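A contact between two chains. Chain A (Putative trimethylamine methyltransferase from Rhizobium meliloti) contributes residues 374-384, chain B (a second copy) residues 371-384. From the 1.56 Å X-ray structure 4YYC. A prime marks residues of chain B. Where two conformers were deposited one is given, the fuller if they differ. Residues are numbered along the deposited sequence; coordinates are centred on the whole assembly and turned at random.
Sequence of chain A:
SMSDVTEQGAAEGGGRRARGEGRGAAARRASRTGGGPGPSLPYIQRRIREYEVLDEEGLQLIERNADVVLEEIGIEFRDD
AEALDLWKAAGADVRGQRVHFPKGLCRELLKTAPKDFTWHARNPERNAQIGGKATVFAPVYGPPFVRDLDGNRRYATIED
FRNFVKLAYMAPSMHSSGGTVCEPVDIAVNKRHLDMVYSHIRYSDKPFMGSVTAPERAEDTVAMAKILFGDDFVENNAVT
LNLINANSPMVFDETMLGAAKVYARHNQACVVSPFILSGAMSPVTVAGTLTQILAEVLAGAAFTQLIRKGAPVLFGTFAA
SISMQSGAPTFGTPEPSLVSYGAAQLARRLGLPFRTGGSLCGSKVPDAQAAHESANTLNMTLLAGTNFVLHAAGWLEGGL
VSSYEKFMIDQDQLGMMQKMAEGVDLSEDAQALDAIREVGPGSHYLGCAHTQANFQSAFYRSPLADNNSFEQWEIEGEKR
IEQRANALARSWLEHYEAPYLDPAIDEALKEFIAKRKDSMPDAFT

Chain A (374-384) SANTLNMTLLA
Chain B 371-384: AHESANTLNMTLLA

Two copies of one helix pack against each other across this contact. Residues 374-383 of chain A and 371-383 of chain B are helical, with phi near -65° and psi near -40° until Leu383 and Leu383′, where psi relaxes to -25°. Each helix enters from earlier in its chain. The N-to-C directions diverge by 46° (signed crossing angle -46°), and the axes approach to 9.1 Å. The pairing is nearly symmetric: Ala375, Asn379 and Leu383 each meet their own counterpart, while Asn376 and Asn379 cross-pair, and their side chains adopt matching rotamers. Together the stretches bury 365 Å².

Ser374 opens the chain A side. Its CA-to-CB bond points sideways and chi1 is m (-62°); CB lies 4.3 Å from CE1 of His372′, while OG is hydrogen-bonded elsewhere in the structure. The backbone is already in helical register, Ser374 O accepting from Leu378 N at 2.7 Å.

Ala375 points toward the partner, and its small side chain suits the close approach here. Its CB meets CB of Ala375′ at 3.5 Å, van der Waals contact between two methyl groups. The same Ala375 CB lies 3.6 Å from His372′ ND1. His372′ starts sideways, but with chi1 at -84° and chi2 at -69° its ring comes nearer and lies obliquely to the methyl; the CA atoms of Ala375 and His372′ are 5.9 Å apart.

Asn376 also leaves its helix sideways, yet chi1 m (-69°) and chi2 -14° bring its amide across. OD1 of Asn376 accepts a hydrogen bond from ND2 of Asn379′ at 2.9 Å, with a nearly straight N-H...acceptor angle of 170°. ND2 of Asn376 is satisfied elsewhere in the structure, so the amide uses both its acceptor and its donor.

Thr377 points away from the partner, with chi1 m (-50°). Leu378 (t, p) makes no close contact.

Asn379 points toward chain B, with chi1 m (-76°) and chi2 -59°, and returns the hydrogen bond: ND2 of Asn379 donates to OD1 of Asn376′ at 2.9 Å and 170°. An asparagine side chain carries both donor and acceptor, which allows one residue type to serve both ends of this reciprocal pair. Asn379 ND2 and Asn379′ ND2 stand 3.9 Å apart, Asn379 ND2 directed to Asn376′ OD1 and Asn379′ ND2 to Asn376 OD1. Asn379 and Asn379′ were each deposited in two conformers, one given here.

Met380, a selenomethionine (t, m, m), starts sideways and its end leads away. Thr381, m (-61°), donates from OG1 to Thr377 O at 2.7 Å, so its hydroxyl finds an acceptor on its own helix; Leu382 (t, p) is out of reach. Leu383 (m, t) points toward the partner and closes the contact: its CD1 touches CD1 of Leu383′ at 3.5 Å. The longer side chains span a wider gap here, CA to CA 10.2 Å, joining the helices through an apolar contact beyond the asparagine pairs.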

ATOM      1  N   SER A 374       8.361  -0.589  -2.285  1.00 11.57           N
ATOM      2  CA  SER A 374       8.415   0.271  -1.112  1.00 11.74           C
ATOM      3  C   SER A 374       7.053   0.642  -0.572  1.00 11.80           C
ATOM      4  O   SER A 374       6.834   0.590   0.643  1.00 11.75           O
ATOM      5  CB  SER A 374       9.158   1.554  -1.453  1.00 12.07           C
ATOM      6  OG  SER A 374      10.539   1.272  -1.829  1.00 12.80           O
ATOM      7  N   ALA A 375       6.099   0.926  -1.460  1.00 11.66           N
ATOM      8  CA  ALA A 375       4.771   1.270  -1.063  1.00 11.86           C
ATOM      9  C   ALA A 375       4.054   0.061  -0.408  1.00 11.84           C
ATOM     10  O   ALA A 375       3.360   0.208   0.615  1.00 11.92           O
ATOM     11  CB  ALA A 375       3.969   1.721  -2.255  1.00 12.03           C
ATOM     12  N   ASN A 376       4.233  -1.124  -0.957  1.00 11.99           N
ATOM     13  CA  ASN A 376       3.608  -2.304  -0.405  1.00 12.37           C
ATOM     14  C   ASN A 376       4.160  -2.517   1.003  1.00 12.76           C
ATOM     15  O   ASN A 376       3.402  -2.801   1.939  1.00 13.73           O
ATOM     16  CB  ASN A 376       3.814  -3.516  -1.278  1.00 12.86           C
ATOM     17  CG  ASN A 376       3.047  -3.428  -2.586  1.00 13.75           C
ATOM     18  OD1 ASN A 376       2.145  -2.587  -2.789  1.00 14.45           O
ATOM     19  ND2 ASN A 376       3.412  -4.339  -3.497  1.00 14.38           N
ATOM     20  N   THR A 377       5.456  -2.336   1.153  1.00 12.68           N
ATOM     21  CA  THR A 377       6.065  -2.581   2.462  1.00 12.80           C
ATOM     22  C   THR A 377       5.656  -1.482   3.442  1.00 12.58           C
ATOM     23  O   THR A 377       5.321  -1.752   4.594  1.00 12.89           O
ATOM     24  CB  THR A 377       7.604  -2.654   2.359  1.00 13.10           C
ATOM     25  OG1 THR A 377       8.011  -3.561   1.302  1.00 13.43           O
ATOM     26  CG2 THR A 377       8.219  -3.143   3.634  1.00 13.75           C
ATOM     27  N   LEU A 378       5.673  -0.220   2.985  1.00 12.36           N
ATOM     28  CA  LEU A 378       5.379   0.904   3.872  1.00 12.84           C
ATOM     29  C   LEU A 378       3.920   0.962   4.328  1.00 13.18           C
ATOM     30  O   LEU A 378       3.613   1.266   5.495  1.00 13.01           O
ATOM     31  CB  LEU A 378       5.799   2.222   3.215  1.00 13.14           C
ATOM     32  CG  LEU A 378       5.635   3.472   4.084  1.00 13.82           C
ATOM     33  CD1 LEU A 378       6.630   3.380   5.235  1.00 14.35           C
ATOM     34  CD2 LEU A 378       5.917   4.688   3.199  1.00 14.26           C
ATOM     35  N   ASN A 379       2.995   0.649   3.436  1.00 13.12           N
ATOM     36  CA  ASN A 379       1.590   0.620   3.843  0.50 13.73           C
ATOM     37  C   ASN A 379       1.348  -0.462   4.912  1.00 13.75           C
ATOM     38  O   ASN A 379       0.657  -0.213   5.876  1.00 13.99           O
ATOM     39  CB  ASN A 379       0.655   0.498   2.615  0.50 13.82           C
ATOM     40  CG  ASN A 379       0.515   1.820   1.851  0.50 14.31           C
ATOM     41  OD1 ASN A 379       0.088   2.860   2.397  0.50 15.70           O
ATOM     42  ND2 ASN A 379       0.840   1.782   0.568  0.50 14.15           N
HETATM   43  N   MSE A 380       1.943  -1.624   4.761  1.00 13.55           N
HETATM   44  CA  MSE A 380       1.870  -2.676   5.799  1.00 14.02           C
HETATM   45  C   MSE A 380       2.485  -2.158   7.071  1.00 13.66           C
HETATM   46  O   MSE A 380       1.963  -2.346   8.164  1.00 13.82           O
HETATM   47  CB  MSE A 380       2.529  -3.961   5.307  1.00 14.78           C
HETATM   48  CG  MSE A 380       2.729  -5.039   6.349  1.00 15.66           C
HETATM   49 SE   MSE A 380       4.218  -4.737   7.561  1.00 17.64          SE
HETATM   50  CE  MSE A 380       5.648  -4.985   6.256  1.00 17.27           C
ATOM     51  N   THR A 381       3.585  -1.412   6.947  1.00 13.46           N
ATOM     52  CA  THR A 381       4.328  -0.987   8.140  1.00 13.45           C
ATOM     53  C   THR A 381       3.429  -0.128   9.014  1.00 13.88           C
ATOM     54  O   THR A 381       3.340  -0.297  10.232  1.00 13.91           O
ATOM     55  CB  THR A 381       5.588  -0.202   7.723  1.00 13.38           C
ATOM     56  OG1 THR A 381       6.443  -1.048   6.940  1.00 13.15           O
ATOM     57  CG2 THR A 381       6.355   0.309   8.899  1.00 13.86           C
ATOM     58  N   LEU A 382       2.696   0.783   8.374  1.00 13.92           N
ATOM     59  CA  LEU A 382       1.810   1.661   9.144  1.00 14.76           C
ATOM     60  C   LEU A 382       0.612   0.875   9.670  1.00 14.66           C
ATOM     61  O   LEU A 382       0.224   1.004  10.851  1.00 14.72           O
ATOM     62  CB  LEU A 382       1.303   2.798   8.280  1.00 16.06           C
ATOM     63  CG  LEU A 382       0.356   3.774   9.008  1.00 17.69           C
ATOM     64  CD1 LEU A 382       1.126   4.565  10.018  1.00 18.60           C
ATOM     65  CD2 LEU A 382      -0.369   4.675   8.035  1.00 19.21           C
ATOM     66  N   LEU A 383      -0.016   0.091   8.816  1.00 14.60           N
ATOM     67  CA  LEU A 383      -1.266  -0.561   9.206  1.00 15.21           C
ATOM     68  C   LEU A 383      -1.055  -1.655  10.233  1.00 15.29           C
ATOM     69  O   LEU A 383      -1.951  -1.931  11.044  1.00 15.03           O
ATOM     70  CB  LEU A 383      -1.992  -1.112   7.971  1.00 16.18           C
ATOM     71  CG  LEU A 383      -2.438  -0.045   6.974  1.00 16.85           C
ATOM     72  CD1 LEU A 383      -3.159  -0.721   5.851  1.00 18.08           C
ATOM     73  CD2 LEU A 383      -3.328   0.976   7.608  1.00 17.75           C
ATOM     74  N   ALA A 384       0.146  -2.234  10.261  1.00 14.62           N
ATOM     75  CA  ALA A 384       0.510  -3.210  11.311  1.00 14.98           C
ATOM     76  C   ALA A 384       0.736  -2.553  12.653  1.00 15.17           C
ATOM     77  O   ALA A 384       0.844  -3.267  13.660  1.00 16.10           O
ATOM     78  CB  ALA A 384       1.773  -3.968  10.890  1.00 14.78           C
TER
ATOM     79  N   ALA B 371       3.523   4.803  -9.575  1.00 11.29           N
ATOM     80  CA  ALA B 371       3.504   3.555  -8.796  1.00 11.44           C
ATOM     81  C   ALA B 371       3.097   3.769  -7.354  1.00 11.65           C
ATOM     82  O   ALA B 371       2.315   2.984  -6.824  1.00 11.54           O
ATOM     83  CB  ALA B 371       4.872   2.891  -8.869  1.00 11.39           C
ATOM     84  N   HIS B 372       3.626   4.783  -6.690  1.00 11.88           N
ATOM     85  CA  HIS B 372       3.219   5.064  -5.303  1.00 12.35           C
ATOM     86  C   HIS B 372       1.726   5.367  -5.239  1.00 12.26           C
ATOM     87  O   HIS B 372       1.039   4.888  -4.366  1.00 12.06           O
ATOM     88  CB  HIS B 372       4.020   6.191  -4.686  1.00 12.71           C
ATOM     89  CG  HIS B 372       5.329   5.764  -4.116  1.00 13.03           C
ATOM     90  ND1 HIS B 372       5.431   4.978  -2.980  1.00 13.44           N
ATOM     91  CD2 HIS B 372       6.601   6.051  -4.492  1.00 13.42           C
ATOM     92  CE1 HIS B 372       6.719   4.817  -2.689  1.00 13.59           C
ATOM     93  NE2 HIS B 372       7.445   5.405  -3.619  1.00 13.68           N
ATOM     94  N   GLU B 373       1.266   6.186  -6.174  1.00 11.96           N
ATOM     95  CA  GLU B 373      -0.145   6.572  -6.140  1.00 12.41           C
ATOM     96  C   GLU B 373      -1.003   5.312  -6.359  1.00 11.77           C
ATOM     97  O   GLU B 373      -1.984   5.085  -5.673  1.00 12.02           O
ATOM     98  CB  GLU B 373      -0.415   7.679  -7.151  1.00 13.35           C
ATOM     99  CG  GLU B 373       0.261   8.981  -6.773  1.00 14.20           C
ATOM    100  CD  GLU B 373       0.176  10.088  -7.804  1.00 16.17           C
ATOM    101  OE1 GLU B 373      -0.153   9.832  -8.965  1.00 18.18           O
ATOM    102  OE2 GLU B 373       0.535  11.235  -7.469  1.00 17.69           O
ATOM    103  N   SER B 374      -0.668   4.528  -7.384  1.00 11.57           N
ATOM    104  CA  SER B 374      -1.411   3.316  -7.690  1.00 11.74           C
ATOM    105  C   SER B 374      -1.352   2.278  -6.593  1.00 11.80           C
ATOM    106  O   SER B 374      -2.380   1.691  -6.240  1.00 11.75           O
ATOM    107  CB  SER B 374      -0.867   2.691  -8.966  1.00 12.07           C
ATOM    108  OG  SER B 374      -1.046   3.590 -10.102  1.00 12.80           O
ATOM    109  N   ALA B 375      -0.181   2.104  -5.977  1.00 11.66           N
ATOM    110  CA  ALA B 375      -0.016   1.165  -4.914  1.00 11.86           C
ATOM    111  C   ALA B 375      -0.818   1.596  -3.659  1.00 11.84           C
ATOM    112  O   ALA B 375      -1.464   0.762  -2.998  1.00 11.92           O
ATOM    113  CB  ALA B 375       1.439   1.048  -4.542  1.00 12.03           C
ATOM    114  N   ASN B 376      -0.812   2.875  -3.342  1.00 11.99           N
ATOM    115  CA  ASN B 376      -1.541   3.362  -2.193  1.00 12.37           C
ATOM    116  C   ASN B 376      -3.027   3.097  -2.427  1.00 12.76           C
ATOM    117  O   ASN B 376      -3.732   2.632  -1.524  1.00 13.73           O
ATOM    118  CB  ASN B 376      -1.267   4.820  -1.924  1.00 12.86           C
ATOM    119  CG  ASN B 376       0.149   5.065  -1.431  1.00 13.75           C
ATOM    120  OD1 ASN B 376       0.899   4.146  -1.037  1.00 14.45           O
ATOM    121  ND2 ASN B 376       0.519   6.352  -1.443  1.00 14.38           N
ATOM    122  N   THR B 377      -3.478   3.349  -3.639  1.00 12.68           N
ATOM    123  CA  THR B 377      -4.905   3.175  -3.921  1.00 12.80           C
ATOM    124  C   THR B 377      -5.254   1.687  -3.948  1.00 12.58           C
ATOM    125  O   THR B 377      -6.271   1.266  -3.399  1.00 12.89           O
ATOM    126  CB  THR B 377      -5.295   3.837  -5.260  1.00 13.10           C
ATOM    127  OG1 THR B 377      -4.808   5.201  -5.328  1.00 13.43           O
ATOM    128  CG2 THR B 377      -6.782   3.879  -5.440  1.00 13.75           C
ATOM    129  N   LEU B 378      -4.400   0.872  -4.585  1.00 12.36           N
ATOM    130  CA  LEU B 378      -4.692  -0.552  -4.735  1.00 12.84           C
ATOM    131  C   LEU B 378      -4.642  -1.332  -3.420  1.00 13.18           C
ATOM    132  O   LEU B 378      -5.474  -2.219  -3.155  1.00 13.01           O
ATOM    133  CB  LEU B 378      -3.761  -1.178  -5.777  1.00 13.14           C
ATOM    134  CG  LEU B 378      -4.030  -2.650  -6.101  1.00 13.82           C
ATOM    135  CD1 LEU B 378      -5.376  -2.738  -6.811  1.00 14.35           C
ATOM    136  CD2 LEU B 378      -2.892  -3.139  -6.999  1.00 14.26           C
ATOM    137  N   ASN B 379      -3.693  -1.006  -2.559  1.00 13.12           N
ATOM    138  CA  ASN B 379      -3.646  -1.673  -1.259  0.50 13.73           C
ATOM    139  C   ASN B 379      -4.911  -1.363  -0.435  1.00 13.75           C
ATOM    140  O   ASN B 379      -5.469  -2.251   0.172  1.00 13.99           O
ATOM    141  CB  ASN B 379      -2.328  -1.354  -0.513  0.50 13.82           C
ATOM    142  CG  ASN B 379      -1.134  -2.137  -1.074  0.50 14.31           C
ATOM    143  OD1 ASN B 379      -1.115  -3.386  -1.105  0.50 15.70           O
ATOM    144  ND2 ASN B 379      -0.109  -1.408  -1.487  0.50 14.15           N
HETATM  145  N   MSE B 380      -5.372  -0.132  -0.451  1.00 13.55           N
HETATM  146  CA  MSE B 380      -6.648   0.229   0.205  1.00 14.02           C
HETATM  147  C   MSE B 380      -7.768  -0.547  -0.431  1.00 13.66           C
HETATM  148  O   MSE B 380      -8.648  -1.077   0.238  1.00 13.82           O
HETATM  149  CB  MSE B 380      -6.871   1.738   0.150  1.00 14.78           C
HETATM  150  CG  MSE B 380      -8.240   2.217   0.577  1.00 15.66           C
HETATM  151 SE   MSE B 380      -9.644   1.958  -0.741  1.00 17.64          SE
HETATM  152  CE  MSE B 380      -9.003   3.267  -2.039  1.00 17.27           C
ATOM    153  N   THR B 381      -7.716  -0.704  -1.755  1.00 13.46           N
ATOM    154  CA  THR B 381      -8.838  -1.322  -2.472  1.00 13.45           C
ATOM    155  C   THR B 381      -9.034  -2.743  -1.968  1.00 13.88           C
ATOM    156  O   THR B 381     -10.147  -3.188  -1.677  1.00 13.91           O
ATOM    157  CB  THR B 381      -8.559  -1.319  -3.989  1.00 13.38           C
ATOM    158  OG1 THR B 381      -8.425   0.033  -4.450  1.00 13.15           O
ATOM    159  CG2 THR B 381      -9.643  -1.992  -4.767  1.00 13.86           C
ATOM    160  N   LEU B 382      -7.923  -3.459  -1.804  1.00 13.92           N
ATOM    161  CA  LEU B 382      -8.026  -4.844  -1.333  1.00 14.76           C
ATOM    162  C   LEU B 382      -8.419  -4.873   0.142  1.00 14.66           C
ATOM    163  O   LEU B 382      -9.302  -5.653   0.559  1.00 14.72           O
ATOM    164  CB  LEU B 382      -6.701  -5.562  -1.495  1.00 16.06           C
ATOM    165  CG  LEU B 382      -6.713  -7.029  -1.019  1.00 17.69           C
ATOM    166  CD1 LEU B 382      -7.549  -7.854  -1.945  1.00 18.60           C
ATOM    167  CD2 LEU B 382      -5.313  -7.584  -0.894  1.00 19.21           C
ATOM    168  N   LEU B 383      -7.761  -4.074   0.958  1.00 14.60           N
ATOM    169  CA  LEU B 383      -7.970  -4.169   2.402  1.00 15.21           C
ATOM    170  C   LEU B 383      -9.335  -3.666   2.826  1.00 15.29           C
ATOM    171  O   LEU B 383      -9.887  -4.131   3.834  1.00 15.03           O
ATOM    172  CB  LEU B 383      -6.861  -3.421   3.156  1.00 16.18           C
ATOM    173  CG  LEU B 383      -5.463  -4.001   2.955  1.00 16.85           C
ATOM    174  CD1 LEU B 383      -4.500  -3.200   3.774  1.00 18.08           C
ATOM    175  CD2 LEU B 383      -5.392  -5.441   3.351  1.00 17.75           C
ATOM    176  N   ALA B 384      -9.924  -2.773   2.029  1.00 14.62           N
ATOM    177  CA  ALA B 384     -11.313  -2.322   2.266  1.00 14.98           C
ATOM    178  C   ALA B 384     -12.330  -3.384   1.918  1.00 15.17           C
ATOM    179  O   ALA B 384     -13.510  -3.219   2.258  1.00 16.10           O
ATOM    180  CB  ALA B 384     -11.588  -1.058   1.445  1.00 14.78           C
TER